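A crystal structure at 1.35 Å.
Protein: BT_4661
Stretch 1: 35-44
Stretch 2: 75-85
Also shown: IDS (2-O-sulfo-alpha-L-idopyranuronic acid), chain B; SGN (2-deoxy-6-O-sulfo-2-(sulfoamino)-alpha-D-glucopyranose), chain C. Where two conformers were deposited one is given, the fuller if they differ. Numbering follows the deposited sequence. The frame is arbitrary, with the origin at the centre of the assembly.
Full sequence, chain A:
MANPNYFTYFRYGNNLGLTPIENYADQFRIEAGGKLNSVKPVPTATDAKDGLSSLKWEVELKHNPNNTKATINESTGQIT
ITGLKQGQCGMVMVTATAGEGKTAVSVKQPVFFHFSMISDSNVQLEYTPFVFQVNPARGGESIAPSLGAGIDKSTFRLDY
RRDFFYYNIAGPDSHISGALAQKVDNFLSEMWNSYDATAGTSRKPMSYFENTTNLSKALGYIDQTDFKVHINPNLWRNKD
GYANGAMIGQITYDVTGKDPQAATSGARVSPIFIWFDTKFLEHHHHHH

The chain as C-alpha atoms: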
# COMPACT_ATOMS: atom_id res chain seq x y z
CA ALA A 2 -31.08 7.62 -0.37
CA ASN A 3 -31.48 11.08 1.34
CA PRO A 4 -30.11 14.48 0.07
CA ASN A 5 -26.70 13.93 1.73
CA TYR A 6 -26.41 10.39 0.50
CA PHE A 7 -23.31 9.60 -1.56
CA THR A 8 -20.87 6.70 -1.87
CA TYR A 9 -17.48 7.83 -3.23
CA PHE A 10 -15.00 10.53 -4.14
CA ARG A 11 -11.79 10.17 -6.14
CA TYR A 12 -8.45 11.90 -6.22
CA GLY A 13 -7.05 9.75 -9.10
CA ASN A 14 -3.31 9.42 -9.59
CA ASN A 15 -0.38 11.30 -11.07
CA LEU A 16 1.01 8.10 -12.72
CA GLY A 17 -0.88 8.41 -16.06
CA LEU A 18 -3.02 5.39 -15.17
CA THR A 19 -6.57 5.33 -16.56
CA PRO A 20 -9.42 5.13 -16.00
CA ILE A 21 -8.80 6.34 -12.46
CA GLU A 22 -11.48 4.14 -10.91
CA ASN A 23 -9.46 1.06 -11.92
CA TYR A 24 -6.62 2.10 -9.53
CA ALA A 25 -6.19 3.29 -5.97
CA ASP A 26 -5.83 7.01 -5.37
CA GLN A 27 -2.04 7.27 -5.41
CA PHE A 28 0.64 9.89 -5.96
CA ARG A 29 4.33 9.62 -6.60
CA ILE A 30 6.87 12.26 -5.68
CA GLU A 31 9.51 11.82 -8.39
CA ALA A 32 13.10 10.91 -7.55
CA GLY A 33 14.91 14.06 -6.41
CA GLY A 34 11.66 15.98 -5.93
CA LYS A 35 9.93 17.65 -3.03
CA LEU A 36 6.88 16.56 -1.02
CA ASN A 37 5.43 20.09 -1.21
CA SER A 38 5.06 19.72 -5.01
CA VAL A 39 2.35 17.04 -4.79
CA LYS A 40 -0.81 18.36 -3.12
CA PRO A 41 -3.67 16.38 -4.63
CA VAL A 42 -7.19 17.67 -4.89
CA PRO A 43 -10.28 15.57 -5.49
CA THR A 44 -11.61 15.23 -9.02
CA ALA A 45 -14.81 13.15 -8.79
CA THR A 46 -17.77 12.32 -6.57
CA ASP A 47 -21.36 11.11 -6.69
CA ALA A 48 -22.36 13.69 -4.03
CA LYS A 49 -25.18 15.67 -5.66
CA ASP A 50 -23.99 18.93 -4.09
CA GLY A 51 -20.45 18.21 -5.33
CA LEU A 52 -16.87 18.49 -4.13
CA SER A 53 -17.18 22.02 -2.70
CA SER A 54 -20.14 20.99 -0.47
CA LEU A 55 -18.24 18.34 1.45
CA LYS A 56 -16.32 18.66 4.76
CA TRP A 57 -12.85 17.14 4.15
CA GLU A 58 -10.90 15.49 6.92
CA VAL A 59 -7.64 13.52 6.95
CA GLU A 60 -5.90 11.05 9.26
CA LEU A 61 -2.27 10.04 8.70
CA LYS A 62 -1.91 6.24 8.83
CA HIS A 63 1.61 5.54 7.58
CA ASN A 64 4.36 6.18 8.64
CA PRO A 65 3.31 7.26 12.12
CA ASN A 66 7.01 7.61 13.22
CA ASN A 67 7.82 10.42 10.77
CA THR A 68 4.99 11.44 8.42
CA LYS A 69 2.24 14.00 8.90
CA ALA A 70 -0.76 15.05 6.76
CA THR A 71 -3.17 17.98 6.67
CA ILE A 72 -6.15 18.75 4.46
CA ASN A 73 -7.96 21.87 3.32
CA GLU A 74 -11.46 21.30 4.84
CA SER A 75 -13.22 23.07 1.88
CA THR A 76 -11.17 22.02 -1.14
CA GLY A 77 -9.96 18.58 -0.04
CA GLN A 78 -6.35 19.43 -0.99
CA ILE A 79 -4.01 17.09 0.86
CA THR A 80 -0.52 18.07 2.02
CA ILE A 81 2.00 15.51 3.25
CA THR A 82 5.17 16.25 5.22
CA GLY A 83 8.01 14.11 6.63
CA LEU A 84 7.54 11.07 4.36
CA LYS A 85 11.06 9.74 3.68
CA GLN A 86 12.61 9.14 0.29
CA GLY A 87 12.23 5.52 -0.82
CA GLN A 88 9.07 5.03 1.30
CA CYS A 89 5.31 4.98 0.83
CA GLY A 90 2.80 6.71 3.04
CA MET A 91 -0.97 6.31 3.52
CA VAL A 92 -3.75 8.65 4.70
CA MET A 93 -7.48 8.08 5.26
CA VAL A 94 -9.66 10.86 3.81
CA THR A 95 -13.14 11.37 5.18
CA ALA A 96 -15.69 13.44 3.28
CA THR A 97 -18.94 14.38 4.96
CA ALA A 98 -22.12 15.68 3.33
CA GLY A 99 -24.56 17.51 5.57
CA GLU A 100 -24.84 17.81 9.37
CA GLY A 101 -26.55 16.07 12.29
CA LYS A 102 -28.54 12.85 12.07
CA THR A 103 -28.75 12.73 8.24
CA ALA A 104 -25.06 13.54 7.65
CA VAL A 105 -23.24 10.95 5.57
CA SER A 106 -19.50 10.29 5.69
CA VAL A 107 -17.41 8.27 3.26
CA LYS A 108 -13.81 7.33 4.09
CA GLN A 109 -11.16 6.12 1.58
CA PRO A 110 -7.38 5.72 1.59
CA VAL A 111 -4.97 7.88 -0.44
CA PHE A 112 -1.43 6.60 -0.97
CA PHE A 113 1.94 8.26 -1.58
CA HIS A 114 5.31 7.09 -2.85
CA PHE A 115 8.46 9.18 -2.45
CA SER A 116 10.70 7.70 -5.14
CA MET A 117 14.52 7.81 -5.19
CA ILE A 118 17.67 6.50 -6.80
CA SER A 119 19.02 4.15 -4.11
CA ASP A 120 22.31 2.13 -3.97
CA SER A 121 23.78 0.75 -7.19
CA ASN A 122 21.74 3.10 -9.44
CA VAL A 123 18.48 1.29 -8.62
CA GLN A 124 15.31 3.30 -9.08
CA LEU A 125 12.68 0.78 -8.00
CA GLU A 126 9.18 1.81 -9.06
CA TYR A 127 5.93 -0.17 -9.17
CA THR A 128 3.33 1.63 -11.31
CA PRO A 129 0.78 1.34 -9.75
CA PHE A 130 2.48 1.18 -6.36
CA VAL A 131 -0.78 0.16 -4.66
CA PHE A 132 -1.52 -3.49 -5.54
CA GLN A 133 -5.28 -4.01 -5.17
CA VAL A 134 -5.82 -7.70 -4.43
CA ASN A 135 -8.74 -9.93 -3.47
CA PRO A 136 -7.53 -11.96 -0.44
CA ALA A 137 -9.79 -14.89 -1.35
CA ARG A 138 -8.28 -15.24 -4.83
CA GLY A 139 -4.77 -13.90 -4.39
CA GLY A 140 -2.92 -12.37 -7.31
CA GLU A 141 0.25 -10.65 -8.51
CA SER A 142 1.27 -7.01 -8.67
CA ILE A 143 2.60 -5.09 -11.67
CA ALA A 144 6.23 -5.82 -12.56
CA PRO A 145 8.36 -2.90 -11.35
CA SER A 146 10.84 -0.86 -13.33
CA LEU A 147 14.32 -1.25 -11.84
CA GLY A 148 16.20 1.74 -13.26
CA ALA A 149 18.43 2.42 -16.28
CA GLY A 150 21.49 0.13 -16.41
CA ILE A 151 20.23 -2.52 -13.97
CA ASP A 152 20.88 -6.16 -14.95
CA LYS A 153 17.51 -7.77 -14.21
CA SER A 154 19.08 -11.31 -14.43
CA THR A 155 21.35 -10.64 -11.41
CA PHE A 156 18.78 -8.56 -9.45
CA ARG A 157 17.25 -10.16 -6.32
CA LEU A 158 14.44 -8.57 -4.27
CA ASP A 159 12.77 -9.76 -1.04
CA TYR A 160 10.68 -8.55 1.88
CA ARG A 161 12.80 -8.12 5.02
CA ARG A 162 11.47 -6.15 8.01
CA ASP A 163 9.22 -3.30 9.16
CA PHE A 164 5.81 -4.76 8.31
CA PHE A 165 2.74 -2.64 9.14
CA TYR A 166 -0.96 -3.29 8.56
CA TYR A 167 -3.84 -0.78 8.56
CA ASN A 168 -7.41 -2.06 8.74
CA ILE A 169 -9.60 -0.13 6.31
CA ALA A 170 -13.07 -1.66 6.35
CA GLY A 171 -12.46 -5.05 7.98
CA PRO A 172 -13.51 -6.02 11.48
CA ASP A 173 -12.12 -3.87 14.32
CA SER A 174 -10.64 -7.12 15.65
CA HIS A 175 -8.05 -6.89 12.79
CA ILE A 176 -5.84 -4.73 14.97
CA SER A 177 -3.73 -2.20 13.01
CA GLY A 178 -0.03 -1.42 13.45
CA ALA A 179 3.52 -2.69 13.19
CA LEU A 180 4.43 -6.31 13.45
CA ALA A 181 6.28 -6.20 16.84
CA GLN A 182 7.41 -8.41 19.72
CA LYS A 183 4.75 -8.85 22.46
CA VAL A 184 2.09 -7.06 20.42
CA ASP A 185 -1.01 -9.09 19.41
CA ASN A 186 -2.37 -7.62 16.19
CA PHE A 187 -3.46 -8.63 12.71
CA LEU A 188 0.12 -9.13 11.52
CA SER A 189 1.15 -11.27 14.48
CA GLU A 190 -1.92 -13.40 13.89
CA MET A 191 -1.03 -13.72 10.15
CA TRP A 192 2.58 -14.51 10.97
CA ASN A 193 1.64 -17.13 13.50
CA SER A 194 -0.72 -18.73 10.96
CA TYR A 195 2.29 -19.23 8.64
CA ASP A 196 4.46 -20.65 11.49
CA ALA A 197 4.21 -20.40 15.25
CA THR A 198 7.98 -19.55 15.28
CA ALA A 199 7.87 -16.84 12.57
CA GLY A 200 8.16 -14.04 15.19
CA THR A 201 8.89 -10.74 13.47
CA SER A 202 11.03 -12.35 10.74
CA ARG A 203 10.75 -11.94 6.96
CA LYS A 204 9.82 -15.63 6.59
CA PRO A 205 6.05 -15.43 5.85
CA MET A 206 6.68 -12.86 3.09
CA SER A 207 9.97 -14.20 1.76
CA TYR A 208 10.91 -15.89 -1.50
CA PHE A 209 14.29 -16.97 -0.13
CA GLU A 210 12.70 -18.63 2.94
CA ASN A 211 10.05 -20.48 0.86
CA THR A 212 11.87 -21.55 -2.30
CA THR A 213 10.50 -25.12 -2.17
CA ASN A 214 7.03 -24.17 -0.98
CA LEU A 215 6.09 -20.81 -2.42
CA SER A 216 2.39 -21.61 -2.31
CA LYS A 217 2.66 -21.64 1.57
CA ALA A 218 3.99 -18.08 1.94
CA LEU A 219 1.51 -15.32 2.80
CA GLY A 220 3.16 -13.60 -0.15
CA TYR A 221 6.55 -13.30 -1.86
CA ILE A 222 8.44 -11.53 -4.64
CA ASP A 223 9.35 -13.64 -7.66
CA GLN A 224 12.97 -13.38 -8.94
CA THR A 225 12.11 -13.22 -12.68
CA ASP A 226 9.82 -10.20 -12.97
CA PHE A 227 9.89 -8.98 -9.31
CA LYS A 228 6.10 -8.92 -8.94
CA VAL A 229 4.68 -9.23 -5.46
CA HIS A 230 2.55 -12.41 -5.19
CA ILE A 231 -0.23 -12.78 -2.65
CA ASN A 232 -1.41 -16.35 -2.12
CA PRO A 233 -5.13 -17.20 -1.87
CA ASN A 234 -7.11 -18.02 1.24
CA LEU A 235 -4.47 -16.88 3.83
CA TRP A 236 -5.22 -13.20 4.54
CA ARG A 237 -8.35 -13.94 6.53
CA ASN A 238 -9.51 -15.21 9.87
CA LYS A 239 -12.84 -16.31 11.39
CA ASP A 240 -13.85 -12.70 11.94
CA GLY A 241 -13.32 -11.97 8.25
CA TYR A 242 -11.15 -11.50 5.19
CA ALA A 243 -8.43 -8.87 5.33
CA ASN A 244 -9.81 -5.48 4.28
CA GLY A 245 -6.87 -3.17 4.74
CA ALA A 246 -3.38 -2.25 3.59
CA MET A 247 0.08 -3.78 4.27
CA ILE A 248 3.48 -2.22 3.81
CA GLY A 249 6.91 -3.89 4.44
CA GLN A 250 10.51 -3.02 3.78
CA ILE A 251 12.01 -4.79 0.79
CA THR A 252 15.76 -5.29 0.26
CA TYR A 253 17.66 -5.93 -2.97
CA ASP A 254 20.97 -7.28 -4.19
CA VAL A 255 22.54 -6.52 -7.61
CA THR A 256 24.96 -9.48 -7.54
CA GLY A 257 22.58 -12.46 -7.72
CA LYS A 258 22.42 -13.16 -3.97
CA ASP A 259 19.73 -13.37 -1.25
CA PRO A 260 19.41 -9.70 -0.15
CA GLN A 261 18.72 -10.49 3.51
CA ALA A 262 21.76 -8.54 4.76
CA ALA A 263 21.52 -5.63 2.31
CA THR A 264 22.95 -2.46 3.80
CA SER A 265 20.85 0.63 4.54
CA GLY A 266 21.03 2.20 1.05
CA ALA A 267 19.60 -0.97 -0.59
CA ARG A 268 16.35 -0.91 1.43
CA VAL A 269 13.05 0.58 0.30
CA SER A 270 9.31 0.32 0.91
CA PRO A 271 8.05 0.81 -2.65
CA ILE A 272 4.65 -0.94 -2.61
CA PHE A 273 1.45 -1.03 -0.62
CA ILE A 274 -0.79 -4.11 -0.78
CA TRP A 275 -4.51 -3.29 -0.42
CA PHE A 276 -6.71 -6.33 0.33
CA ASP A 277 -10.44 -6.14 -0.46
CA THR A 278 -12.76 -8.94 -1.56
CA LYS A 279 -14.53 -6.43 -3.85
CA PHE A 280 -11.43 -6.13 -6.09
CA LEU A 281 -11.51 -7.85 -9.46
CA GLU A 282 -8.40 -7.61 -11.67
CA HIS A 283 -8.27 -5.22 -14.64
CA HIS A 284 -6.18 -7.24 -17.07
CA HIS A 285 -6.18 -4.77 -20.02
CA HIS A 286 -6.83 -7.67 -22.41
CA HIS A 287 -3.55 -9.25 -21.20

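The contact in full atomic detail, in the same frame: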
# COMPACT_ATOMS: atom_id res chain seq x y z
N LYS A 35 10.31 17.10 -4.32
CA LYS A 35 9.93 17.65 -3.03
C LYS A 35 8.49 17.27 -2.72
O LYS A 35 7.60 17.35 -3.59
CB LYS A 35 10.09 19.18 -3.02
CG LYS A 35 11.53 19.67 -3.24
N LEU A 36 8.25 16.89 -1.47
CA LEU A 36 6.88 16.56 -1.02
C LEU A 36 5.87 17.70 -1.22
O LEU A 36 4.69 17.44 -1.51
CB LEU A 36 6.82 16.12 0.43
CG LEU A 36 7.49 14.82 0.78
CD1 LEU A 36 7.45 14.65 2.29
CD2 LEU A 36 6.76 13.70 0.10
N ASN A 37 6.32 18.94 -1.05
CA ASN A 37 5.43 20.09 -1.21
C ASN A 37 5.00 20.36 -2.66
O ASN A 37 4.19 21.26 -2.90
CB ASN A 37 6.00 21.33 -0.51
CG ASN A 37 7.19 21.94 -1.23
OD1 ASN A 37 7.62 21.45 -2.28
ND2 ASN A 37 7.70 23.03 -0.66
N SER A 38 5.51 19.56 -3.62
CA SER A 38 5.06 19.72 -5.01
C SER A 38 3.84 18.88 -5.35
O SER A 38 3.28 19.04 -6.42
CB SER A 38 6.16 19.40 -6.01
OG SER A 38 6.46 18.03 -5.97
N VAL A 39 3.45 17.97 -4.46
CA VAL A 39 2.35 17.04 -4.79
C VAL A 39 1.29 17.23 -3.72
O VAL A 39 1.41 16.70 -2.61
CB VAL A 39 2.86 15.58 -4.82
CG1 VAL A 39 1.72 14.60 -5.06
CG2 VAL A 39 3.89 15.39 -5.93
N LYS A 40 0.25 17.99 -4.06
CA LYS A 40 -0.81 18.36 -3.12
C LYS A 40 -2.13 18.04 -3.81
O LYS A 40 -2.78 18.92 -4.38
CB LYS A 40 -0.70 19.86 -2.73
CG LYS A 40 0.57 20.21 -1.98
CD LYS A 40 0.54 21.68 -1.56
CE LYS A 40 1.79 22.06 -0.81
NZ LYS A 40 1.69 23.48 -0.34
N PRO A 41 -2.54 16.77 -3.77
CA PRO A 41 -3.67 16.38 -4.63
C PRO A 41 -4.98 16.96 -4.16
O PRO A 41 -5.25 17.09 -2.95
CB PRO A 41 -3.72 14.86 -4.52
CG PRO A 41 -2.64 14.46 -3.64
CD PRO A 41 -1.87 15.64 -3.12
N VAL A 42 -5.83 17.25 -5.15
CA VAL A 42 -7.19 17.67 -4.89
C VAL A 42 -8.16 16.68 -5.52
O VAL A 42 -7.86 16.00 -6.54
CB VAL A 42 -7.51 19.09 -5.41
CG1 VAL A 42 -6.76 20.16 -4.62
CG2 VAL A 42 -7.26 19.18 -6.92
N PRO A 43 -9.35 16.54 -4.92
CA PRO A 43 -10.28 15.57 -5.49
C PRO A 43 -10.82 15.99 -6.85
O PRO A 43 -10.95 17.18 -7.18
CB PRO A 43 -11.39 15.51 -4.43
CG PRO A 43 -11.35 16.86 -3.79
CD PRO A 43 -9.90 17.24 -3.73
N THR A 44 -11.17 14.98 -7.63
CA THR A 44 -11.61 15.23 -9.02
C THR A 44 -12.94 14.61 -9.38
O THR A 44 -13.45 14.87 -10.46
CB THR A 44 -10.56 14.73 -10.03
OG1 THR A 44 -10.47 13.29 -9.94
CG2 THR A 44 -9.22 15.42 -9.80
N SER A 75 -12.29 22.66 2.95
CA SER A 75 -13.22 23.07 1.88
C SER A 75 -12.84 22.45 0.54
O SER A 75 -13.68 21.95 -0.20
CB SER A 75 -13.22 24.61 1.70
OG SER A 75 -13.92 24.99 0.49
N THR A 76 -11.55 22.47 0.20
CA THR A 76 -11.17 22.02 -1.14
C THR A 76 -10.77 20.54 -1.23
O THR A 76 -10.72 19.93 -2.30
CB THR A 76 -9.99 22.81 -1.69
OG1 THR A 76 -8.83 22.47 -0.93
CG2 THR A 76 -10.23 24.31 -1.62
N GLY A 77 -10.46 19.95 -0.09
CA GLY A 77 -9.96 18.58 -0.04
C GLY A 77 -8.49 18.42 -0.42
O GLY A 77 -8.01 17.31 -0.48
N GLN A 78 -7.75 19.53 -0.60
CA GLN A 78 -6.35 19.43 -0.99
C GLN A 78 -5.56 18.81 0.14
O GLN A 78 -5.65 19.29 1.28
CB GLN A 78 -5.72 20.82 -1.33
CG GLN A 78 -4.28 20.70 -1.85
CD GLN A 78 -3.78 21.89 -2.69
OE1 GLN A 78 -3.88 23.02 -2.27
NE2 GLN A 78 -3.20 21.61 -3.88
N ILE A 79 -4.81 17.76 -0.18
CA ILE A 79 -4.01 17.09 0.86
C ILE A 79 -2.56 17.57 0.79
O ILE A 79 -2.01 17.75 -0.30
CB ILE A 79 -3.98 15.57 0.63
CG1 ILE A 79 -5.40 15.00 0.56
CG2 ILE A 79 -3.11 14.83 1.63
CD1 ILE A 79 -5.46 13.58 0.04
N THR A 80 -1.94 17.79 1.95
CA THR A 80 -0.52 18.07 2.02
C THR A 80 0.14 17.07 2.96
O THR A 80 -0.34 16.84 4.07
CB THR A 80 -0.25 19.51 2.55
OG1 THR A 80 -0.87 20.42 1.65
CG2 THR A 80 1.23 19.79 2.61
N ILE A 81 1.23 16.47 2.49
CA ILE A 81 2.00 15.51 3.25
C ILE A 81 3.36 16.12 3.59
O ILE A 81 3.98 16.76 2.76
CB ILE A 81 2.23 14.20 2.44
CG1 ILE A 81 0.92 13.63 1.98
CG2 ILE A 81 2.95 13.18 3.32
CD1 ILE A 81 0.13 12.99 3.09
N THR A 82 3.82 15.87 4.82
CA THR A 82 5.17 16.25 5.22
C THR A 82 5.87 15.08 5.90
O THR A 82 5.21 14.19 6.46
CB THR A 82 5.20 17.47 6.18
OG1 THR A 82 4.49 17.14 7.37
CG2 THR A 82 4.57 18.68 5.51
N GLY A 83 7.20 15.06 5.82
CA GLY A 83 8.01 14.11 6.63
C GLY A 83 8.16 12.71 6.02
O GLY A 83 8.98 11.92 6.47
N LEU A 84 7.35 12.36 5.03
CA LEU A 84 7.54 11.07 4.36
C LEU A 84 8.97 11.01 3.85
O LEU A 84 9.40 11.94 3.17
CB LEU A 84 6.53 10.93 3.20
CG LEU A 84 6.59 9.68 2.30
CD1 LEU A 84 6.36 8.43 3.14
CD2 LEU A 84 5.56 9.80 1.19
N LYS A 85 9.66 9.89 4.09
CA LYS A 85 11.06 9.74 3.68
C LYS A 85 11.23 9.20 2.27
O LYS A 85 10.43 8.38 1.78
CB LYS A 85 11.82 8.88 4.66
CG LYS A 85 11.93 9.61 5.98
CD LYS A 85 13.11 9.08 6.77
CE LYS A 85 13.36 9.87 8.05
NZ LYS A 85 14.35 9.10 8.84
C1 IDS B . 17.71 7.85 10.57
C2 IDS B . 19.20 7.81 10.79
C3 IDS B . 19.99 7.27 9.61
C4 IDS B . 19.48 7.71 8.23
C5 IDS B . 17.97 7.94 8.19
C6 IDS B . 17.47 8.67 6.96
O2 IDS B . 19.64 9.15 11.07
O3 IDS B . 20.06 5.84 9.69
O5 IDS B . 17.46 8.57 9.35
O6A IDS B . 16.65 9.61 7.13
O6B IDS B . 17.86 8.33 5.82
S IDS B . 20.76 9.52 12.06
O1S IDS B . 20.16 9.34 13.38
O2S IDS B . 21.86 8.56 11.84
O3S IDS B . 21.23 10.90 11.79
C1 SGN C . 13.85 4.28 10.87
C2 SGN C . 13.97 5.08 9.57
C3 SGN C . 15.41 5.52 9.33
C4 SGN C . 15.90 6.28 10.56
C5 SGN C . 15.70 5.45 11.86
C6 SGN C . 15.96 6.24 13.11
N2 SGN C . 13.54 4.31 8.43
O3 SGN C . 15.41 6.45 8.24
O4 SGN C . 17.33 6.47 10.52
O5 SGN C . 14.32 5.05 11.96
O6 SGN C . 15.17 7.43 13.08
S1 SGN C . 11.99 4.14 8.04
O1S SGN C . 11.43 3.16 8.92
O2S SGN C . 11.44 5.46 8.21
O3S SGN C . 11.95 3.55 6.55
S2 SGN C . 15.55 8.52 14.15
O4S SGN C . 16.94 8.99 14.04
O5S SGN C . 15.44 7.81 15.58
O6S SGN C . 14.54 9.55 13.96
O HOH W 1 2.25 17.37 -0.02
O HOH W 2 -0.29 23.11 1.75

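Three residues cover the most surface in this contact: Leu 36, Lys 40 and Gln 78. Between them they show three ways in which a loop can lie against an edge of strand, by apolar packing, by backbone-directed hydrogen bonding and through water.

Leu 36 gives up the most surface. It opens a short 3-10 segment, residues 36-38, and its CA-to-CB bond points toward the second stretch. With chi1 in m and chi2 in t, the side chain reaches the turn that follows strand 79-82. Its CD1 lies 3.9 Å from Leu 84 CB, an apolar contact, and 3.6 Å from Gly 83 N, so the methyl packs against backbone as well as side chain. A branched, wholly apolar residue suits this place because it can fill the space beside the turn without needing a polar partner. Gly 83 has a phi of 84°, a value that favours glycine. The 3-10 segment that positions Leu 36 is held from within: Lys 35 O accepts from both Ser 38 N, at 3.0 Å, and Ser 38 OG, at 2.7 Å.

Lys 40 joins the contact through both backbone and side chain. Its carbonyl O accepts a hydrogen bond from Gln 78 NE2 at 2.8 Å, with a nearly straight N-H...O angle of 166°. Lys 40 CA also approaches Ile 79 O at 3.1 Å in a CA-H...O contact. That carbonyl is buried here and has no conventional partner in the model, so this approach offers it at most a modest compensation. The long aliphatic part of the lysine runs past Thr 80, with CD 3.7 Å from Thr 80 OG1, while the extended chain carries its amine away to solvent. There water 2 links the two residues, 2.9 Å from Lys 40 NZ and 2.8 Å from Thr 80 OG1. Lysine thus combines an apolar stem for packing with a charged end that can stay hydrated.

Gln 78 starts sideways, but its end comes nearer, and this is how its amide reaches Lys 40 O. Its CB also lies 3.5 Å from Val 42 CG1, so one side chain offers methylene packing and a donor. Beside it, Pro 41 O receives Ile 79 N at 2.9 Å and Gln 78 CA at 3.2 Å, the latter a CA-H...O contact. Proline has no amide hydrogen to donate, yet its carbonyl remains a good acceptor, and its ring packs on the strand, with Pro 41 CD 4.3 Å from Ile 79 CB.

At the far end, Gly 77 leaves room for Pro 43: an ideal CB would stand 2.9 Å from Pro 43 CD, a clash, and the backbone angles alone already call for glycine. Nearer Leu 36, water 1 fills a gap between the two stretches, accepting from Ile 81 N at 2.9 Å and lying 2.9 Å from Leu 36 O and 2.8 Å from Val 39 O.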